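Local coordinates for protein arsenite methyltransferase (Chlamydomonas reinhardtii, PDB 5EVJ) that probably methylates trivalent arsenic, transferring methyl groups from S-adenosyl-L-methionine to glutathione-bound arsenite to give mono-, di- and trimethylated products, at residues Ala102-Glu107 against Leu136-Asn142; Gly93-Tyr99 against Gln120-Ala124. The protein carries 15 engineered substitutions. All blocks are in the same frame, centred on the assembly; numbering follows the deposited sequence.

How the contacts relate
Both contacts lie in the methyltransferase domain, on the same side of the chain's centre, with centres about 15 Å apart, and they share helix 96-104. Contact 2 uses the glycine-rich turn and first turn of that helix, against helix 118-126; contact 1 uses its last turn and the exit loop, against the loop joining helix 128-135 to strand 143-147. The segments alternate along the chain in the order 93-99, 102-107, 120-124, 136-142, so the two connections cross. Strand 110-115 lies in the sheet between strands 86-90 and 143-147. Together the contacts hold one helix of the Rossmann-like methyltransferase domain, to helix 118-126 at its start and to the loop before strand 143-147 at its end.

Contact 1 of 2, residues Ala102-Glu107 against Leu136-Asn142; sequences AKLVGE and LGYGKSN
Residues 102-104 finish a helix, and the chain then leaves through G106, whose phi of 71° turns it toward E107. Segment 136-142, an irregular loop in which G137, at positive phi (64°), ends the preceding helix, curls round the helix end, its CA atoms coming nearest at K103-L136 6.6 Å, E107-Y138 6.1 Å and A102-N142 6.4 Å. The carbonyl A102 O takes two hydrogen bonds, from Y138 OH at 2.9 Å and from N142 ND2 at 3.3 Å. N142 ND2 also donates to G109 O, whereas N142 OD1 is buried without a polar partner, 3.4 Å from A102 CB. At the outer end, OE2 of extended E107 (chi1 t, chi2 t) accepts a hydrogen bond from G139 N at 2.8 Å. E107 CA sits over the Y138 ring, 3.8 Å from the centroid, as a CH-pi contact. L136 CD2 packs on K103 CB at 3.8 Å. Backbone bonding of N142 with V111 ties this loop to strand 110-115. The contact thus joins two neighbouring helix-to-strand connections, leading to strand 110-115 and outermost strand 143-147, of the Rossmann-like methyltransferase fold.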
ATOM      1  N   ALA A 102       5.393  13.105   2.580  1.00 25.57           N
ATOM      2  CA  ALA A 102       5.445  14.520   2.277  1.00 24.36           C
ATOM      3  C   ALA A 102       6.852  14.810   1.780  1.00 23.70           C
ATOM      4  O   ALA A 102       7.035  15.546   0.827  1.00 22.58           O
ATOM      5  CB  ALA A 102       5.155  15.316   3.519  1.00 22.27           C
ATOM      6  N   LYS A 103       7.841  14.172   2.378  1.00 26.05           N
ATOM      7  CA  LYS A 103       9.204  14.318   1.860  1.00 26.66           C
ATOM      8  C   LYS A 103       9.416  13.620   0.530  1.00 30.76           C
ATOM      9  O   LYS A 103       9.974  14.176  -0.448  1.00 26.72           O
ATOM     10  CB  LYS A 103      10.224  13.751   2.830  1.00 27.76           C
ATOM     11  CG  LYS A 103      11.608  13.860   2.181  1.00 34.63           C
ATOM     12  CD  LYS A 103      12.744  13.389   3.063  1.00 41.09           C
ATOM     13  CE  LYS A 103      14.087  13.822   2.465  1.00 46.75           C
ATOM     14  NZ  LYS A 103      14.258  13.312   1.055  1.00 51.85           N
ATOM     15  N   LEU A 104       8.986  12.363   0.478  1.00 29.02           N
ATOM     16  CA  LEU A 104       9.387  11.571  -0.700  1.00 27.03           C
ATOM     17  C   LEU A 104       8.658  11.959  -1.936  1.00 24.95           C
ATOM     18  O   LEU A 104       9.119  11.610  -3.036  1.00 22.98           O
ATOM     19  CB  LEU A 104       9.265  10.028  -0.449  1.00 30.18           C
ATOM     20  CG  LEU A 104      10.302   9.461   0.534  1.00 32.31           C
ATOM     21  CD1 LEU A 104      10.111   7.965   0.630  1.00 37.53           C
ATOM     22  CD2 LEU A 104      11.709   9.778   0.060  1.00 31.27           C
ATOM     23  N   VAL A 105       7.495  12.611  -1.797  1.00 23.86           N
ATOM     24  CA  VAL A 105       6.871  13.148  -3.019  1.00 25.66           C
ATOM     25  C   VAL A 105       7.446  14.469  -3.498  1.00 27.86           C
ATOM     26  O   VAL A 105       6.990  15.005  -4.568  1.00 26.17           O
ATOM     27  CB  VAL A 105       5.343  13.359  -2.918  1.00 23.29           C
ATOM     28  CG1 VAL A 105       4.687  12.022  -2.580  1.00 24.47           C
ATOM     29  CG2 VAL A 105       5.009  14.425  -1.881  1.00 19.61           C
ATOM     30  N   GLY A 106       8.394  15.030  -2.731  1.00 25.39           N
ATOM     31  CA  GLY A 106       8.885  16.366  -3.145  1.00 28.32           C
ATOM     32  C   GLY A 106       7.909  17.532  -2.949  1.00 29.95           C
ATOM     33  O   GLY A 106       6.716  17.383  -2.560  1.00 30.01           O
ATOM     34  N   GLU A 107       8.416  18.713  -3.236  1.00 33.00           N
ATOM     35  CA  GLU A 107       7.674  19.949  -2.986  1.00 35.49           C
ATOM     36  C   GLU A 107       6.460  20.076  -3.868  1.00 30.00           C
ATOM     37  O   GLU A 107       5.482  20.661  -3.491  1.00 27.46           O
ATOM     38  CB  GLU A 107       8.608  21.130  -3.195  1.00 40.09           C
ATOM     39  CG  GLU A 107       8.000  22.457  -2.770  1.00 47.99           C
ATOM     40  CD  GLU A 107       9.062  23.509  -2.461  1.00 47.07           C
ATOM     41  OE1 GLU A 107      10.216  23.328  -2.892  1.00 47.67           O
ATOM     42  OE2 GLU A 107       8.724  24.500  -1.784  1.00 45.82           O
ATOM     43  N   LEU A 136      12.501  19.969   5.427  1.00 40.28           N
ATOM     44  CA  LEU A 136      12.458  19.646   3.997  1.00 38.66           C
ATOM     45  C   LEU A 136      12.910  20.826   3.143  1.00 38.40           C
ATOM     46  O   LEU A 136      13.187  20.651   1.963  1.00 37.29           O
ATOM     47  CB  LEU A 136      11.075  19.112   3.548  1.00 33.83           C
ATOM     48  CG  LEU A 136      10.530  17.965   4.457  1.00 39.60           C
ATOM     49  CD1 LEU A 136       9.166  17.428   3.981  1.00 33.36           C
ATOM     50  CD2 LEU A 136      11.577  16.850   4.580  1.00 31.37           C
ATOM     51  N   GLY A 137      13.013  22.014   3.744  1.00 44.39           N
ATOM     52  CA  GLY A 137      13.326  23.227   2.992  1.00 40.82           C
ATOM     53  C   GLY A 137      12.225  23.587   1.986  1.00 40.47           C
ATOM     54  O   GLY A 137      12.526  24.157   0.983  1.00 33.33           O
ATOM     55  N   TYR A 138      10.954  23.240   2.238  1.00 40.22           N
ATOM     56  CA  TYR A 138       9.897  23.681   1.310  1.00 39.46           C
ATOM     57  C   TYR A 138       9.434  25.069   1.696  1.00 40.89           C
ATOM     58  O   TYR A 138       9.495  25.441   2.874  1.00 42.14           O
ATOM     59  CB  TYR A 138       8.654  22.798   1.345  1.00 36.65           C
ATOM     60  CG  TYR A 138       8.797  21.348   0.953  1.00 37.42           C
ATOM     61  CD1 TYR A 138       9.912  20.882   0.216  1.00 37.47           C
ATOM     62  CD2 TYR A 138       7.779  20.440   1.264  1.00 36.42           C
ATOM     63  CE1 TYR A 138      10.050  19.542  -0.152  1.00 32.99           C
ATOM     64  CE2 TYR A 138       7.893  19.092   0.916  1.00 40.07           C
ATOM     65  CZ  TYR A 138       9.017  18.648   0.215  1.00 38.95           C
ATOM     66  OH  TYR A 138       9.094  17.329  -0.109  1.00 37.84           O
ATOM     67  N   GLY A 139       8.906  25.807   0.722  1.00 36.62           N
ATOM     68  CA  GLY A 139       8.211  27.063   1.011  1.00 39.84           C
ATOM     69  C   GLY A 139       7.139  26.920   2.069  1.00 43.93           C
ATOM     70  O   GLY A 139       7.097  27.692   3.015  1.00 48.44           O
ATOM     71  N   LYS A 140       6.252  25.938   1.888  1.00 48.85           N
ATOM     72  CA  LYS A 140       5.212  25.571   2.894  1.00 51.41           C
ATOM     73  C   LYS A 140       4.930  24.051   2.958  1.00 47.65           C
ATOM     74  O   LYS A 140       5.342  23.292   2.078  1.00 52.47           O
ATOM     75  CB  LYS A 140       3.915  26.298   2.565  1.00 54.48           C
ATOM     76  CG  LYS A 140       3.576  26.216   1.085  1.00 53.41           C
ATOM     77  CD  LYS A 140       2.621  27.342   0.735  1.00 62.09           C
ATOM     78  CE  LYS A 140       1.811  26.981  -0.491  1.00 64.79           C
ATOM     79  NZ  LYS A 140       0.870  25.885  -0.160  1.00 59.77           N
ATOM     80  N   SER A 141       4.223  23.614   3.990  1.00 47.18           N
ATOM     81  CA  SER A 141       3.746  22.221   4.095  1.00 41.59           C
ATOM     82  C   SER A 141       2.961  21.804   2.839  1.00 40.86           C
ATOM     83  O   SER A 141       2.115  22.573   2.332  1.00 38.00           O
ATOM     84  CB  SER A 141       2.878  22.088   5.327  1.00 37.27           C
ATOM     85  OG  SER A 141       2.209  20.858   5.344  1.00 44.78           O
ATOM     86  N   ASN A 142       3.282  20.632   2.288  1.00 32.30           N
ATOM     87  CA  ASN A 142       2.432  20.070   1.245  1.00 27.02           C
ATOM     88  C   ASN A 142       1.457  18.996   1.870  1.00 29.46           C
ATOM     89  O   ASN A 142       0.939  18.159   1.163  1.00 31.63           O
ATOM     90  CB  ASN A 142       3.297  19.524   0.130  1.00 25.34           C
ATOM     91  CG  ASN A 142       4.319  18.425   0.596  1.00 27.72           C
ATOM     92  OD1 ASN A 142       4.530  18.187   1.794  1.00 31.16           O
ATOM     93  ND2 ASN A 142       4.916  17.706  -0.387  1.00 25.26           N
TER

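Contact 2 of 2, residues Gly93-Tyr99 against Gln120-Ala124; sequences GSGRDAY and QLEVA. Engineered in segment 93-99: A98 (natural residue Cys).
S94, A124 and Q120 bury the most surface where the glycine-rich turn 93-95 and the start of helix 96-104 meet one turn of helix 118-126. The closest CA atoms, those of S94 and Q120, are 4.7 Å apart. G93 (phi 54°, psi -133°) and G95 (117°, 4°) supply the unusual backbone, and G95 is the N-cap of helix 96-104. A side chain at G95 would collide with the preceding carbonyl and crowd A124 CB, which lies 4.2 Å from G95 CA. S94, between the two glycines, has its O 3.3 Å from A124 CA and its CB 4.2 Å from V123 CG1. With chi1 near 59°, S94 OG is directed to V67 O rather than to the facing helix. A124, small and buried, also meets G93 O through its CB at 4.0 Å. Q120 (chi1 m, chi2 m) folds over the turn, its NE2 3.8 Å from S94 CB and hydrogen-bonded to K70 O; S94 N, 3.3 Å from Q120 NE2, is a second donor and gives no bond. One turn into its helix, Y99 (chi1 -87°) reaches back so that OH donates to A124 O at a very short 2.4 Å. G93 and G95 fit the GxG signature of Rossmann-type folds; in relatives this turn borders the S-adenosylmethionine pocket, so a similar role here is probable. The chemistry is therefore mainly close van der Waals packing made possible by glycine and alanine, with a single hydrogen bond joining the segments, while S94 OG and Q120 NE2 turn to V67 O and K70 O.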
ATOM      1  N   GLY A  93      -3.041   8.971  11.981  1.00 33.16           N
ATOM      2  CA  GLY A  93      -2.624   9.091  13.390  1.00 34.79           C
ATOM      3  C   GLY A  93      -1.853  10.427  13.596  1.00 37.74           C
ATOM      4  O   GLY A  93      -2.235  11.489  13.112  1.00 38.85           O
ATOM      5  N   SER A  94      -0.734  10.351  14.268  1.00 36.28           N
ATOM      6  CA  SER A  94       0.041  11.491  14.577  1.00 34.51           C
ATOM      7  C   SER A  94       0.938  11.971  13.426  1.00 35.35           C
ATOM      8  O   SER A  94       1.589  13.021  13.570  1.00 31.26           O
ATOM      9  CB  SER A  94       0.941  11.102  15.757  1.00 35.47           C
ATOM     10  OG  SER A  94       1.759  10.001  15.424  1.00 34.68           O
ATOM     11  N   GLY A  95       1.072  11.158  12.366  1.00 33.31           N
ATOM     12  CA  GLY A  95       1.504  11.653  11.038  1.00 30.01           C
ATOM     13  C   GLY A  95       2.832  11.086  10.524  1.00 33.14           C
ATOM     14  O   GLY A  95       3.295  11.482   9.448  1.00 36.78           O
ATOM     15  N   ARG A  96       3.438  10.151  11.265  1.00 33.49           N
ATOM     16  CA  ARG A  96       4.731   9.554  10.882  1.00 38.12           C
ATOM     17  C   ARG A  96       4.728   9.289   9.349  1.00 36.03           C
ATOM     18  O   ARG A  96       5.521   9.870   8.617  1.00 32.90           O
ATOM     19  CB  ARG A  96       4.974   8.247  11.719  1.00 45.15           C
ATOM     20  CG  ARG A  96       6.415   7.691  11.900  1.00 43.22           C
ATOM     21  CD  ARG A  96       6.647   6.333  11.250  1.00 46.03           C
ATOM     22  NE  ARG A  96       6.660   5.192  12.173  1.00 61.28           N
ATOM     23  CZ  ARG A  96       6.246   3.953  11.881  1.00 57.90           C
ATOM     24  NH1 ARG A  96       5.737   3.662  10.687  1.00 48.28           N
ATOM     25  NH2 ARG A  96       6.311   3.002  12.806  1.00 66.05           N
ATOM     26  N   ASP A  97       3.785   8.469   8.866  1.00 33.11           N
ATOM     27  CA  ASP A  97       3.831   7.996   7.459  1.00 36.67           C
ATOM     28  C   ASP A  97       3.539   9.163   6.496  1.00 31.23           C
ATOM     29  O   ASP A  97       4.115   9.243   5.417  1.00 29.12           O
ATOM     30  CB  ASP A  97       2.900   6.745   7.178  1.00 31.57           C
ATOM     31  CG  ASP A  97       3.401   5.438   7.876  1.00 35.42           C
ATOM     32  OD1 ASP A  97       4.596   5.353   8.289  1.00 34.49           O
ATOM     33  OD2 ASP A  97       2.609   4.472   8.000  1.00 32.49           O
ATOM     34  N   ALA A  98       2.675  10.072   6.907  1.00 29.06           N
ATOM     35  CA  ALA A  98       2.376  11.232   6.052  1.00 30.71           C
ATOM     36  C   ALA A  98       3.592  12.153   5.969  1.00 32.46           C
ATOM     37  O   ALA A  98       3.865  12.748   4.909  1.00 31.25           O
ATOM     38  CB  ALA A  98       1.151  11.961   6.563  1.00 32.28           C
ATOM     39  N   TYR A  99       4.370  12.226   7.064  1.00 30.58           N
ATOM     40  CA  TYR A  99       5.550  13.096   7.063  1.00 27.44           C
ATOM     41  C   TYR A  99       6.590  12.513   6.163  1.00 29.94           C
ATOM     42  O   TYR A  99       7.194  13.199   5.361  1.00 36.25           O
ATOM     43  CB  TYR A  99       6.110  13.240   8.475  1.00 28.51           C
ATOM     44  CG  TYR A  99       5.451  14.363   9.286  1.00 30.99           C
ATOM     45  CD1 TYR A  99       4.060  14.510   9.316  1.00 30.18           C
ATOM     46  CD2 TYR A  99       6.213  15.277  10.031  1.00 30.70           C
ATOM     47  CE1 TYR A  99       3.434  15.521  10.052  1.00 29.87           C
ATOM     48  CE2 TYR A  99       5.576  16.291  10.803  1.00 31.36           C
ATOM     49  CZ  TYR A  99       4.200  16.420  10.777  1.00 28.93           C
ATOM     50  OH  TYR A  99       3.553  17.401  11.504  1.00 30.10           O
ATOM     51  N   GLN A 120      -4.905  12.888  17.903  1.00 50.29           N
ATOM     52  CA  GLN A 120      -3.897  12.470  16.940  1.00 48.55           C
ATOM     53  C   GLN A 120      -3.733  13.504  15.779  1.00 43.56           C
ATOM     54  O   GLN A 120      -2.598  13.891  15.436  1.00 37.64           O
ATOM     55  CB  GLN A 120      -4.197  11.039  16.446  1.00 56.28           C
ATOM     56  CG  GLN A 120      -3.958   9.926  17.477  1.00 56.52           C
ATOM     57  CD  GLN A 120      -2.468   9.764  17.761  1.00 73.92           C
ATOM     58  OE1 GLN A 120      -1.898  10.469  18.615  1.00 77.33           O
ATOM     59  NE2 GLN A 120      -1.818   8.847  17.026  1.00 70.17           N
ATOM     60  N   LEU A 121      -4.852  13.984  15.225  1.00 41.77           N
ATOM     61  CA  LEU A 121      -4.836  15.057  14.217  1.00 46.79           C
ATOM     62  C   LEU A 121      -3.920  16.231  14.597  1.00 49.30           C
ATOM     63  O   LEU A 121      -2.966  16.595  13.872  1.00 55.35           O
ATOM     64  CB  LEU A 121      -6.238  15.593  14.058  1.00 51.44           C
ATOM     65  CG  LEU A 121      -6.723  16.111  12.721  1.00 64.75           C
ATOM     66  CD1 LEU A 121      -7.177  14.897  11.889  1.00 67.53           C
ATOM     67  CD2 LEU A 121      -7.841  17.151  12.955  1.00 67.42           C
ATOM     68  N   GLU A 122      -4.232  16.818  15.746  1.00 52.61           N
ATOM     69  CA  GLU A 122      -3.635  18.062  16.211  1.00 49.87           C
ATOM     70  C   GLU A 122      -2.123  17.913  16.376  1.00 46.48           C
ATOM     71  O   GLU A 122      -1.387  18.892  16.138  1.00 41.40           O
ATOM     72  CB  GLU A 122      -4.335  18.551  17.508  1.00 59.49           C
ATOM     73  CG  GLU A 122      -4.067  20.019  17.863  1.00 62.84           C
ATOM     74  CD  GLU A 122      -4.340  20.988  16.704  1.00 66.58           C
ATOM     75  OE1 GLU A 122      -5.411  20.885  16.039  1.00 65.25           O
ATOM     76  OE2 GLU A 122      -3.479  21.861  16.458  1.00 60.64           O
ATOM     77  N   VAL A 123      -1.647  16.707  16.735  1.00 41.66           N
ATOM     78  CA  VAL A 123      -0.194  16.467  16.679  1.00 44.02           C
ATOM     79  C   VAL A 123       0.371  16.559  15.234  1.00 47.37           C
ATOM     80  O   VAL A 123       1.415  17.184  14.991  1.00 45.03           O
ATOM     81  CB  VAL A 123       0.243  15.139  17.335  1.00 45.74           C
ATOM     82  CG1 VAL A 123       1.765  14.935  17.151  1.00 37.08           C
ATOM     83  CG2 VAL A 123      -0.149  15.111  18.829  1.00 40.45           C
ATOM     84  N   ALA A 124      -0.321  15.938  14.278  1.00 47.31           N
ATOM     85  CA  ALA A 124       0.143  15.954  12.893  1.00 46.07           C
ATOM     86  C   ALA A 124       0.158  17.383  12.370  1.00 39.40           C
ATOM     87  O   ALA A 124       1.147  17.777  11.743  1.00 35.09           O
ATOM     88  CB  ALA A 124      -0.725  15.073  12.006  1.00 46.43           C
TER